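Local coordinates for uncharacterized protein YfeY (Escherichia coli, PDB 2QZB) that is of unknown function but is made with a signal sequence, is probably a lipoprotein, and belongs to the DUF1131 family, at residues G41-R46 and V84-I89; F60-M63 and A69-I72; T93-G98 and I133-S138; D103-A108 and V123-E128; G139-R142 and M148-D151. All blocks are in the same frame, centred on the assembly; numbering follows the deposited sequence.

Interaction 1: residues G41-R46 and V84-I89; sequences GDYRLR and VLDSDI
Tyr43 reaches across to Asp86 and Ile89 with its hydroxyl, and these three residues make up the whole contact. Tyr43 OH donates to Asp86 OD2 at 2.7 Å, arriving nearly in line with the C-O bond of that oxygen. The carboxylate oxygen sits at the edge of the ring, in its plane, while the carboxylate as a whole stands almost upright to the ring, the two planes 88° apart. Asp86 gets there with CG anti to its backbone N (chi1 -172°). Ile89 comes from the opposite direction: its CD1 methyl touches the hydroxyl oxygen, Tyr43 OH to Ile89 CD1 3.3 Å, and meets the ring obliquely. Asp86 and Ile89 are the first and last residues of a type I beta turn just after strand 81-84, which is closed by Ile89 N to Asp86 O at 3.0 Å. Within it Asp86 OD1 accepts from Asp88 N (3.0 Å), an Asx turn, the N-H coming from above the carboxylate plane. Thus Asp86 is gripped through both oxygens, one by the tyrosine and one by the turn. Lys64 also forms salt bridges to Asp86 OD1 and Asp88 OD1, which would probably keep Asp86 charged in this buried place. Val62 and Ala69 of strands 55-64 and 67-73 also pack against the tyrosine side chain, and Ile89 leans on Met70 and Val16.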
# COMPACT_ATOMS: atom_id res chain seq x y z
N GLY A 41 11.18 8.60 -10.77
CA GLY A 41 10.06 8.66 -11.70
C GLY A 41 9.74 10.11 -11.93
O GLY A 41 10.34 11.00 -11.33
N ASP A 42 8.76 10.34 -12.80
CA ASP A 42 8.35 11.67 -13.14
C ASP A 42 7.18 12.03 -12.21
O ASP A 42 6.05 12.14 -12.65
CB ASP A 42 7.90 11.70 -14.61
CG ASP A 42 8.95 11.11 -15.56
OD1 ASP A 42 10.08 11.64 -15.59
OD2 ASP A 42 8.63 10.14 -16.29
N TYR A 43 7.47 12.19 -10.93
CA TYR A 43 6.43 12.44 -9.94
C TYR A 43 6.46 13.89 -9.51
O TYR A 43 7.47 14.56 -9.67
CB TYR A 43 6.69 11.60 -8.69
CG TYR A 43 6.58 10.10 -8.88
CD1 TYR A 43 5.40 9.52 -9.31
CD2 TYR A 43 7.67 9.28 -8.64
CE1 TYR A 43 5.30 8.16 -9.46
CE2 TYR A 43 7.59 7.93 -8.80
CZ TYR A 43 6.39 7.38 -9.20
OH TYR A 43 6.30 6.02 -9.35
N ARG A 44 5.34 14.33 -8.95
CA ARG A 44 5.24 15.53 -8.15
C ARG A 44 5.03 15.08 -6.69
O ARG A 44 4.76 13.91 -6.42
CB ARG A 44 4.03 16.37 -8.62
CG ARG A 44 4.30 17.26 -9.88
CD ARG A 44 4.69 16.46 -11.14
NE ARG A 44 4.72 17.32 -12.32
CZ ARG A 44 3.72 17.46 -13.20
NH1 ARG A 44 2.56 16.80 -13.08
NH2 ARG A 44 3.88 18.29 -14.23
N LEU A 45 5.15 16.02 -5.76
CA LEU A 45 5.08 15.73 -4.33
C LEU A 45 4.22 16.80 -3.63
O LEU A 45 4.34 18.00 -3.93
CB LEU A 45 6.51 15.72 -3.76
CG LEU A 45 6.75 15.23 -2.33
CD1 LEU A 45 6.36 13.73 -2.13
CD2 LEU A 45 8.19 15.43 -1.98
N ARG A 46 3.36 16.37 -2.71
CA ARG A 46 2.42 17.22 -2.02
C ARG A 46 2.53 16.82 -0.54
O ARG A 46 2.97 15.73 -0.26
CB ARG A 46 1.04 16.79 -2.51
CG ARG A 46 0.07 17.78 -2.51
CD ARG A 46 -0.87 17.46 -3.61
NE ARG A 46 -1.85 16.41 -3.31
CZ ARG A 46 -3.07 16.44 -3.82
NH1 ARG A 46 -3.43 17.45 -4.62
NH2 ARG A 46 -3.94 15.48 -3.52
N VAL A 84 1.16 2.11 -1.92
CA VAL A 84 1.50 2.28 -3.33
C VAL A 84 0.22 2.09 -4.12
O VAL A 84 -0.49 1.09 -3.95
CB VAL A 84 2.62 1.33 -3.82
CG1 VAL A 84 2.94 1.55 -5.34
CG2 VAL A 84 3.89 1.55 -3.01
N LEU A 85 -0.10 3.06 -4.95
CA LEU A 85 -1.27 2.94 -5.82
C LEU A 85 -0.90 3.00 -7.30
O LEU A 85 -1.74 2.84 -8.17
CB LEU A 85 -2.27 4.05 -5.49
CG LEU A 85 -2.75 4.13 -4.03
CD1 LEU A 85 -1.86 4.95 -3.10
CD2 LEU A 85 -4.07 4.77 -4.05
N ASP A 86 0.37 3.27 -7.56
CA ASP A 86 0.94 3.36 -8.91
C ASP A 86 1.04 1.97 -9.50
O ASP A 86 1.78 1.09 -8.96
CB ASP A 86 2.33 3.97 -8.83
CG ASP A 86 2.94 4.29 -10.19
OD1 ASP A 86 2.44 3.85 -11.26
OD2 ASP A 86 3.96 5.00 -10.17
N SER A 87 0.31 1.75 -10.60
CA SER A 87 0.23 0.41 -11.17
C SER A 87 1.57 -0.01 -11.75
O SER A 87 1.83 -1.19 -11.89
CB SER A 87 -0.89 0.32 -12.22
OG SER A 87 -0.60 1.23 -13.27
N ASP A 88 2.42 0.97 -12.05
CA ASP A 88 3.78 0.72 -12.51
C ASP A 88 4.79 0.25 -11.46
O ASP A 88 5.93 -0.07 -11.81
CB ASP A 88 4.35 1.96 -13.20
CG ASP A 88 3.48 2.44 -14.37
OD1 ASP A 88 3.28 3.67 -14.49
OD2 ASP A 88 3.01 1.55 -15.13
N ILE A 89 4.40 0.20 -10.20
CA ILE A 89 5.34 -0.29 -9.17
C ILE A 89 4.80 -1.60 -8.64
O ILE A 89 3.81 -1.60 -7.91
CB ILE A 89 5.45 0.75 -8.01
CG1 ILE A 89 5.90 2.11 -8.59
CG2 ILE A 89 6.38 0.24 -6.86
CD1 ILE A 89 5.95 3.20 -7.60

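Interaction 2: residues F60-M63 and A69-I72; sequences FEVM and AMVI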
# COMPACT_ATOMS: atom_id res chain seq x y z
N PHE A 60 3.21 12.64 3.09
CA PHE A 60 3.43 13.12 1.72
C PHE A 60 2.63 12.28 0.75
O PHE A 60 2.48 11.07 0.94
CB PHE A 60 4.92 13.13 1.33
CG PHE A 60 5.73 14.14 2.08
CD1 PHE A 60 6.27 13.83 3.35
CD2 PHE A 60 5.94 15.43 1.55
CE1 PHE A 60 6.98 14.77 4.07
CE2 PHE A 60 6.65 16.37 2.25
CZ PHE A 60 7.18 16.06 3.52
N GLU A 61 2.09 12.92 -0.29
CA GLU A 61 1.50 12.25 -1.43
C GLU A 61 2.41 12.46 -2.63
O GLU A 61 2.76 13.59 -3.02
CB GLU A 61 0.08 12.79 -1.72
CG GLU A 61 -0.98 12.24 -0.72
CD GLU A 61 -2.34 12.86 -0.93
OE1 GLU A 61 -3.36 12.21 -0.65
OE2 GLU A 61 -2.39 14.01 -1.42
N VAL A 62 2.83 11.34 -3.19
CA VAL A 62 3.62 11.31 -4.37
C VAL A 62 2.61 11.26 -5.51
O VAL A 62 1.76 10.40 -5.55
CB VAL A 62 4.51 10.07 -4.39
CG1 VAL A 62 5.27 10.00 -5.69
CG2 VAL A 62 5.51 10.10 -3.18
N MET A 63 2.69 12.21 -6.42
CA MET A 63 1.61 12.39 -7.39
C MET A 63 2.07 11.95 -8.77
O MET A 63 3.19 12.26 -9.19
CB MET A 63 1.18 13.87 -7.45
CG MET A 63 0.72 14.48 -6.07
SD MET A 63 -0.72 13.65 -5.35
CE MET A 63 -2.03 14.06 -6.47
N ALA A 69 0.06 8.52 -6.49
CA ALA A 69 0.84 7.30 -6.78
C ALA A 69 1.29 6.56 -5.50
O ALA A 69 1.44 5.32 -5.51
CB ALA A 69 2.08 7.63 -7.61
N MET A 70 1.56 7.32 -4.43
CA MET A 70 1.99 6.76 -3.11
C MET A 70 1.62 7.76 -2.05
O MET A 70 1.71 8.98 -2.28
CB MET A 70 3.53 6.63 -2.92
CG MET A 70 4.37 5.90 -3.94
SD MET A 70 6.15 5.80 -3.49
CE MET A 70 6.72 5.58 -5.16
N VAL A 71 1.32 7.22 -0.87
CA VAL A 71 1.18 8.00 0.36
C VAL A 71 2.29 7.55 1.30
O VAL A 71 2.39 6.36 1.59
CB VAL A 71 -0.16 7.73 1.08
CG1 VAL A 71 -0.30 8.66 2.34
CG2 VAL A 71 -1.37 7.91 0.13
N ILE A 72 3.11 8.49 1.76
CA ILE A 72 4.19 8.20 2.63
C ILE A 72 3.87 8.75 4.03
O ILE A 72 3.51 9.94 4.19
CB ILE A 72 5.48 8.83 2.10
CG1 ILE A 72 5.76 8.35 0.68
CG2 ILE A 72 6.62 8.53 3.04
CD1 ILE A 72 6.94 9.10 -0.02
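Phe60 meets Ile72 through its CB, 4.4 Å from Ile72 CB, while its ring, the one aromatic group here, is led away from segment 69-72. Neither face nor edge of that ring is used across the contact; it packs instead among Leu30, Ile35 and Leu45. The other flat side-chain group, the carboxylate of Glu61, ends at Arg46 in a salt bridge, and only its aliphatic part comes near Val71. The two strands of this beta hairpin run antiparallel, their short axes 4.7 Å apart. Phe60 and Ile72 form a hydrogen-bonded pair with nearly straight bonds lying in the carbonyl planes, Ile72 N to Phe60 O being 2.8 Å (173° at the hydrogen). At Val62 the register slips: Ala69 and Met70 both face it, a classic beta bulge. Val62 O therefore takes two donors, Ala69 N at 2.7 Å and, longer, Met70 N at 3.3 Å, whereas Val62 N gives a single bond to Met70 O at 2.8 Å. Val62 and Met70 lie side by side, CB to CB 3.9 Å. From the same face Val62 CG2, anti to its carbonyl carbon, crosses to Ile72 CD1 at 3.6 Å. Glu61 and Val71 occupy the other, partly exposed face. The backbone groups of Phe60, Val62, Met70 and Ile72 are satisfied across the hairpin, and alternate residues bond to strand 44-52 and to the chain around the end of strand 81-84, so an apolar face of Phe60, Val62, Met70 and Ile72 can be buried, with charged Glu61 opposite beside its arginine mate.

Interaction 3: residues T93-G98 and I133-S138; sequences TGVKIG and ISYQFS
Thr93 and Val95 take hold of the end of the Tyr135 side chain, one at the rim of the ring and one over a face. Thr93 OG1 lies near the ring plane, 2.5 Å from Tyr135 OH, a very short hydrogen bond whose exact length is doubtful and in which either hydroxyl could be the donor. Val95 comes down from above: CG1 sits 3.7 Å from the centroid of the Tyr135 ring, 19° off its normal, a CH-pi contact, while CG2 reaches the phenol end at 3.5 Å from Tyr135 CZ. With CG1 anti to the backbone N (chi1 175°) and CG2 beside it, both methyls come down on the same face. Behind this first shell an ST turn fixes Thr93: OG1 also accepts from Val95 N at 3.2 Å, tying the polar and apolar grips together. Thr93 OG1 sits between its backbone N and carbonyl carbon, which brings it within range of Val95 N. Gly94, with a positive phi of 93°, makes the bend between them. The loop after strand 81-84 is thus pinned over strand 133-138, which lies between strands 123-126 and 158-165; Leu104 of helix 101-104 covers Val95, and Tyr105 and Ala127 also touch Tyr135.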
# COMPACT_ATOMS: atom_id res chain seq x y z
N THR A 93 7.29 -9.65 -4.70
CA THR A 93 6.55 -10.90 -4.71
C THR A 93 5.91 -11.16 -6.06
O THR A 93 5.34 -12.24 -6.26
CB THR A 93 5.37 -10.82 -3.75
OG1 THR A 93 4.49 -9.77 -4.21
CG2 THR A 93 5.86 -10.56 -2.30
N GLY A 94 5.97 -10.17 -6.96
CA GLY A 94 5.35 -10.26 -8.30
C GLY A 94 3.93 -9.70 -8.36
O GLY A 94 3.30 -9.64 -9.42
N VAL A 95 3.40 -9.32 -7.21
CA VAL A 95 2.08 -8.78 -7.15
C VAL A 95 2.09 -7.30 -7.63
O VAL A 95 3.07 -6.55 -7.42
CB VAL A 95 1.48 -8.98 -5.76
CG1 VAL A 95 0.16 -8.32 -5.65
CG2 VAL A 95 1.34 -10.53 -5.47
N LYS A 96 1.02 -6.91 -8.33
CA LYS A 96 0.86 -5.54 -8.82
C LYS A 96 -0.58 -5.16 -8.66
O LYS A 96 -1.45 -6.01 -8.42
CB LYS A 96 1.25 -5.45 -10.30
CG LYS A 96 0.40 -6.34 -11.20
CD LYS A 96 0.94 -6.37 -12.63
CE LYS A 96 0.69 -7.71 -13.37
NZ LYS A 96 1.12 -7.65 -14.82
N ILE A 97 -0.84 -3.86 -8.78
CA ILE A 97 -2.19 -3.33 -8.85
C ILE A 97 -2.92 -4.05 -9.99
O ILE A 97 -2.38 -4.18 -11.08
CB ILE A 97 -2.16 -1.80 -9.07
CG1 ILE A 97 -1.32 -1.12 -7.99
CG2 ILE A 97 -3.55 -1.20 -9.12
CD1 ILE A 97 -1.91 -1.15 -6.64
N GLY A 98 -4.12 -4.55 -9.71
CA GLY A 98 -4.80 -5.38 -10.65
C GLY A 98 -4.64 -6.89 -10.50
O GLY A 98 -5.40 -7.63 -11.10
N ILE A 133 5.04 -6.46 3.86
CA ILE A 133 4.14 -6.16 2.72
C ILE A 133 2.74 -6.75 2.89
O ILE A 133 2.58 -7.92 3.33
CB ILE A 133 4.80 -6.61 1.37
CG1 ILE A 133 6.17 -5.97 1.20
CG2 ILE A 133 3.89 -6.31 0.14
CD1 ILE A 133 7.00 -6.64 0.06
N SER A 134 1.73 -5.93 2.56
CA SER A 134 0.32 -6.30 2.55
C SER A 134 -0.26 -5.80 1.23
O SER A 134 0.32 -4.91 0.61
CB SER A 134 -0.43 -5.58 3.68
OG SER A 134 0.08 -5.95 4.95
N TYR A 135 -1.39 -6.37 0.83
CA TYR A 135 -2.11 -5.95 -0.38
C TYR A 135 -3.50 -5.58 0.07
O TYR A 135 -4.10 -6.29 0.89
CB TYR A 135 -2.19 -7.11 -1.40
CG TYR A 135 -0.88 -7.83 -1.68
CD1 TYR A 135 0.24 -7.15 -2.15
CD2 TYR A 135 -0.77 -9.21 -1.49
CE1 TYR A 135 1.43 -7.80 -2.38
CE2 TYR A 135 0.43 -9.87 -1.75
CZ TYR A 135 1.51 -9.17 -2.20
OH TYR A 135 2.69 -9.82 -2.49
N GLN A 136 -4.04 -4.48 -0.43
CA GLN A 136 -5.48 -4.27 -0.28
C GLN A 136 -6.18 -4.66 -1.57
O GLN A 136 -5.61 -4.52 -2.67
CB GLN A 136 -5.84 -2.82 0.11
CG GLN A 136 -5.27 -2.36 1.45
CD GLN A 136 -5.90 -1.05 1.97
OE1 GLN A 136 -6.65 -0.36 1.25
NE2 GLN A 136 -5.60 -0.70 3.23
N PHE A 137 -7.41 -5.16 -1.43
CA PHE A 137 -8.18 -5.65 -2.58
C PHE A 137 -9.45 -4.84 -2.66
O PHE A 137 -9.96 -4.40 -1.63
CB PHE A 137 -8.51 -7.15 -2.41
CG PHE A 137 -7.32 -8.05 -2.63
CD1 PHE A 137 -6.45 -8.34 -1.57
CD2 PHE A 137 -7.04 -8.54 -3.87
CE1 PHE A 137 -5.34 -9.13 -1.77
CE2 PHE A 137 -5.94 -9.33 -4.08
CZ PHE A 137 -5.07 -9.61 -3.03
N SER A 138 -9.96 -4.63 -3.87
CA SER A 138 -11.33 -4.09 -3.98
C SER A 138 -12.09 -4.74 -5.10
O SER A 138 -11.49 -5.36 -6.00
CB SER A 138 -11.39 -2.56 -4.05
OG SER A 138 -10.33 -1.99 -4.76

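Interaction 4: residues D103-A108 and V123-E128; sequences DLYSKA and VECKAE
Lys126, at the end of strand 123-126, turns its backbone carbonyl to Tyr105, whose own extended backbone leaves the short helix 101-104. Tyr105 OH donates to Lys126 O at 2.7 Å; the oxygen lies at the edge of the ring, near its plane, but the hydroxyl stands well above the carbonyl plane, 52° out of it, rather than on a lone pair. Cys125 comes alongside the phenol end: its CB is 3.7 Å from Tyr105 CZ and 3.5 Å from Tyr105 OH, approaching obliquely. Having SG anti to its carbonyl carbon (chi1 -53°) brings the sulfur obliquely to the ring, 4.6 Å from Cys125 SG to the Tyr105 centroid, a sulfur-aromatic contact. That sulfur belongs to the disulfide Cys112-Cys125, which links strand 123-126 to the edge strand 112-114 of the large antiparallel sheet. Without the hydroxyl, a phenylalanine here would probably keep the packing on Cys125 but leave Lys126 O without this donor and the ring less firmly tied to the strand end. Over one ring face lies Leu104 CB, 3.5 Å above the plane. Phe101 and Tyr135 also adjoin Tyr105, and Ala108 N is held by Asp151 OD1 at the start of helix 151-154.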
# COMPACT_ATOMS: atom_id res chain seq x y z
N ASP A 103 -5.50 -15.40 -7.78
CA ASP A 103 -4.10 -15.68 -8.12
C ASP A 103 -3.24 -15.95 -6.84
O ASP A 103 -2.20 -16.62 -6.87
CB ASP A 103 -3.51 -14.48 -8.91
CG ASP A 103 -3.76 -14.59 -10.43
OD1 ASP A 103 -4.55 -15.45 -10.86
OD2 ASP A 103 -3.17 -13.80 -11.20
N LEU A 104 -3.68 -15.39 -5.72
CA LEU A 104 -2.83 -15.39 -4.52
C LEU A 104 -3.35 -16.21 -3.39
O LEU A 104 -2.56 -16.79 -2.65
CB LEU A 104 -2.60 -13.96 -4.02
CG LEU A 104 -2.02 -13.04 -5.09
CD1 LEU A 104 -2.13 -11.61 -4.63
CD2 LEU A 104 -0.58 -13.43 -5.43
N TYR A 105 -4.67 -16.24 -3.23
CA TYR A 105 -5.32 -16.86 -2.06
C TYR A 105 -6.46 -17.76 -2.50
O TYR A 105 -7.23 -17.41 -3.39
CB TYR A 105 -5.86 -15.82 -1.06
CG TYR A 105 -4.82 -14.79 -0.65
CD1 TYR A 105 -3.82 -15.12 0.24
CD2 TYR A 105 -4.83 -13.51 -1.20
CE1 TYR A 105 -2.84 -14.20 0.62
CE2 TYR A 105 -3.83 -12.56 -0.86
CZ TYR A 105 -2.87 -12.91 0.07
OH TYR A 105 -1.91 -12.00 0.44
N SER A 106 -6.55 -18.92 -1.87
CA SER A 106 -7.68 -19.82 -2.08
C SER A 106 -8.85 -19.47 -1.18
O SER A 106 -9.98 -19.88 -1.44
CB SER A 106 -7.27 -21.27 -1.88
OG SER A 106 -7.18 -21.60 -0.53
N LYS A 107 -8.56 -18.69 -0.13
CA LYS A 107 -9.55 -18.28 0.85
C LYS A 107 -9.02 -17.11 1.67
O LYS A 107 -7.81 -16.89 1.76
CB LYS A 107 -9.97 -19.45 1.75
CG LYS A 107 -8.98 -19.87 2.80
CD LYS A 107 -9.30 -21.26 3.40
CE LYS A 107 -10.48 -21.23 4.40
NZ LYS A 107 -10.33 -22.14 5.60
N ALA A 108 -9.92 -16.33 2.23
CA ALA A 108 -9.55 -15.13 3.01
C ALA A 108 -9.08 -15.44 4.43
O ALA A 108 -8.18 -14.77 4.96
CB ALA A 108 -10.72 -14.15 3.04
N VAL A 123 -10.29 -4.99 1.50
CA VAL A 123 -9.84 -6.06 2.37
C VAL A 123 -8.32 -6.04 2.27
O VAL A 123 -7.77 -5.87 1.17
CB VAL A 123 -10.43 -7.40 1.91
CG1 VAL A 123 -9.91 -8.56 2.75
CG2 VAL A 123 -11.94 -7.34 2.06
N GLU A 124 -7.64 -6.17 3.41
CA GLU A 124 -6.20 -6.16 3.44
C GLU A 124 -5.64 -7.52 3.87
O GLU A 124 -6.08 -8.07 4.89
CB GLU A 124 -5.73 -5.10 4.41
CG GLU A 124 -4.24 -4.84 4.39
CD GLU A 124 -3.87 -3.72 5.31
OE1 GLU A 124 -4.59 -2.68 5.31
OE2 GLU A 124 -2.90 -3.89 6.06
N CYS A 125 -4.65 -8.01 3.12
CA CYS A 125 -4.06 -9.35 3.29
C CYS A 125 -2.55 -9.26 3.31
O CYS A 125 -1.96 -8.59 2.48
CB CYS A 125 -4.44 -10.30 2.13
SG CYS A 125 -6.23 -10.49 1.72
N LYS A 126 -1.91 -10.01 4.22
CA LYS A 126 -0.46 -10.02 4.28
C LYS A 126 0.07 -10.83 3.13
O LYS A 126 -0.51 -11.85 2.74
CB LYS A 126 0.06 -10.61 5.61
CG LYS A 126 -0.75 -10.21 6.82
CD LYS A 126 -1.38 -11.45 7.51
CE LYS A 126 -2.04 -11.11 8.86
NZ LYS A 126 -3.06 -12.14 9.26
N ALA A 127 1.18 -10.37 2.58
CA ALA A 127 1.84 -11.06 1.53
C ALA A 127 2.49 -12.31 2.12
O ALA A 127 3.09 -12.27 3.21
CB ALA A 127 2.87 -10.18 0.93
N GLU A 128 2.33 -13.43 1.41
CA GLU A 128 2.88 -14.73 1.83
C GLU A 128 4.41 -14.65 1.99
O GLU A 128 5.14 -14.23 1.09
CB GLU A 128 2.46 -15.81 0.81
CG GLU A 128 3.12 -17.18 1.03
CD GLU A 128 2.76 -17.74 2.40
OE1 GLU A 128 1.55 -17.74 2.72
OE2 GLU A 128 3.68 -18.16 3.14

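Interaction 5: residues G139-R142 and M148-D151; sequences GEWR and MPSD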
# COMPACT_ATOMS: atom_id res chain seq x y z
N GLY A 139 -13.42 -4.65 -5.03
CA GLY A 139 -14.28 -5.35 -5.98
C GLY A 139 -15.71 -5.12 -5.53
O GLY A 139 -15.93 -4.30 -4.64
N GLU A 140 -16.67 -5.84 -6.13
CA GLU A 140 -18.08 -5.68 -5.77
C GLU A 140 -18.37 -6.19 -4.36
O GLU A 140 -18.10 -7.36 -4.06
CB GLU A 140 -18.99 -6.40 -6.78
CG GLU A 140 -20.50 -6.02 -6.70
CD GLU A 140 -21.28 -6.44 -7.98
OE1 GLU A 140 -20.66 -7.06 -8.90
OE2 GLU A 140 -22.51 -6.17 -8.06
N TRP A 141 -18.92 -5.32 -3.52
CA TRP A 141 -19.31 -5.74 -2.18
C TRP A 141 -20.60 -6.55 -2.22
O TRP A 141 -21.48 -6.32 -3.07
CB TRP A 141 -19.47 -4.55 -1.23
CG TRP A 141 -19.51 -4.97 0.21
CD1 TRP A 141 -20.61 -5.37 0.92
CD2 TRP A 141 -18.40 -5.05 1.11
NE1 TRP A 141 -20.24 -5.71 2.21
CE2 TRP A 141 -18.89 -5.50 2.35
CE3 TRP A 141 -17.03 -4.77 0.98
CZ2 TRP A 141 -18.07 -5.69 3.46
CZ3 TRP A 141 -16.21 -4.95 2.08
CH2 TRP A 141 -16.73 -5.40 3.31
N ARG A 142 -20.68 -7.51 -1.30
CA ARG A 142 -21.80 -8.42 -1.17
C ARG A 142 -21.90 -8.72 0.33
O ARG A 142 -20.88 -8.85 0.99
CB ARG A 142 -21.50 -9.70 -1.94
CG ARG A 142 -22.70 -10.38 -2.53
CD ARG A 142 -22.31 -11.06 -3.85
NE ARG A 142 -22.53 -10.15 -4.97
CZ ARG A 142 -21.74 -10.02 -6.03
NH1 ARG A 142 -20.61 -10.71 -6.16
NH2 ARG A 142 -22.09 -9.14 -6.96
N MET A 148 -15.66 -8.89 6.50
CA MET A 148 -15.08 -9.27 5.21
C MET A 148 -16.16 -10.01 4.42
O MET A 148 -16.84 -10.85 4.97
CB MET A 148 -13.90 -10.24 5.40
CG MET A 148 -12.56 -9.61 5.61
SD MET A 148 -11.26 -10.74 5.10
CE MET A 148 -11.45 -12.11 6.27
N PRO A 149 -16.32 -9.69 3.11
CA PRO A 149 -17.14 -10.55 2.24
C PRO A 149 -16.57 -11.99 2.10
O PRO A 149 -15.40 -12.24 2.41
CB PRO A 149 -17.08 -9.84 0.88
CG PRO A 149 -16.68 -8.48 1.16
CD PRO A 149 -15.79 -8.53 2.38
N SER A 150 -17.41 -12.91 1.64
CA SER A 150 -17.07 -14.31 1.55
C SER A 150 -16.04 -14.57 0.45
O SER A 150 -15.76 -13.67 -0.37
CB SER A 150 -18.32 -15.12 1.23
OG SER A 150 -18.59 -15.08 -0.16
N ASP A 151 -15.53 -15.81 0.43
CA ASP A 151 -14.54 -16.26 -0.55
C ASP A 151 -15.06 -16.25 -2.01
O ASP A 151 -14.28 -15.97 -2.92
CB ASP A 151 -14.01 -17.66 -0.18
CG ASP A 151 -13.35 -17.71 1.22
OD1 ASP A 151 -12.65 -16.73 1.62
OD2 ASP A 151 -13.52 -18.74 1.92
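Trp141 and Pro149 carry this contact by CH-pi packing. The pyrrolidine lies over one face of the indole, and the two side chains cross at about a right angle. Pro149 CG stands 3.5 Å from the centroid of the six-membered ring of Trp141 and only 5° off its normal, so the methylene is almost over the middle of the benzo ring. Pro149 CD shifts toward the outer rim and touches Trp141 CH2 at 3.4 Å. The indole is brought over the proline by a CG anti to the backbone N (chi1 -165°). A looser van der Waals contact joins Pro149 CB to the carbonyl oxygen of Arg142, 3.9 Å between CB and Arg142 O. Replacing Trp141 by an alanine removes the indole and is likely to open a gap over Pro149, leaving it without its aromatic cover. Polar interactions act within the loop and around it. Arg142 NH2 and Glu140 OE1 form a salt bridge of 3.2 Å at the exposed surface, and Trp141 NE1 donates to Pro144 O, which helps fix the rotation of the indole. On the far segment, Ser150 takes the N-cap position of helix 151-154, and Asp151 OD1 accepts from Ala108 N. Trp157 and Val123 also pack on Pro149, the latter from the sheet. The result is an aromatic-proline CH-pi pair that closes the base of the irregular excursion between strand 133-138 and helix 151-154, at the periphery of the fold.

Interactions 1 and 2 occupy one end of the large antiparallel sheet and interactions 3 and 4 the other; 5 continues outward from strand 133-138. Interactions 1 and 2 have centres about 7 Å apart, on neighbouring strands 44-52, 55-64 and 67-73 and the turn after strand 81-84; along the chain, 2 lies between the two halves of 1. Likewise 4 falls between the halves of 3, with centres about 9 Å apart, on adjacent strands 123-126 and 133-138. The centres of interactions 1 and 4, about 24 Å apart, lie on opposite sides of the chain's centre. Interaction 5 comes last and meets 4 through Asp151 and Met148. The contacts thus cluster at the two ends of the sheet, with the loop after strand 81-84 reaching between them through Ile97.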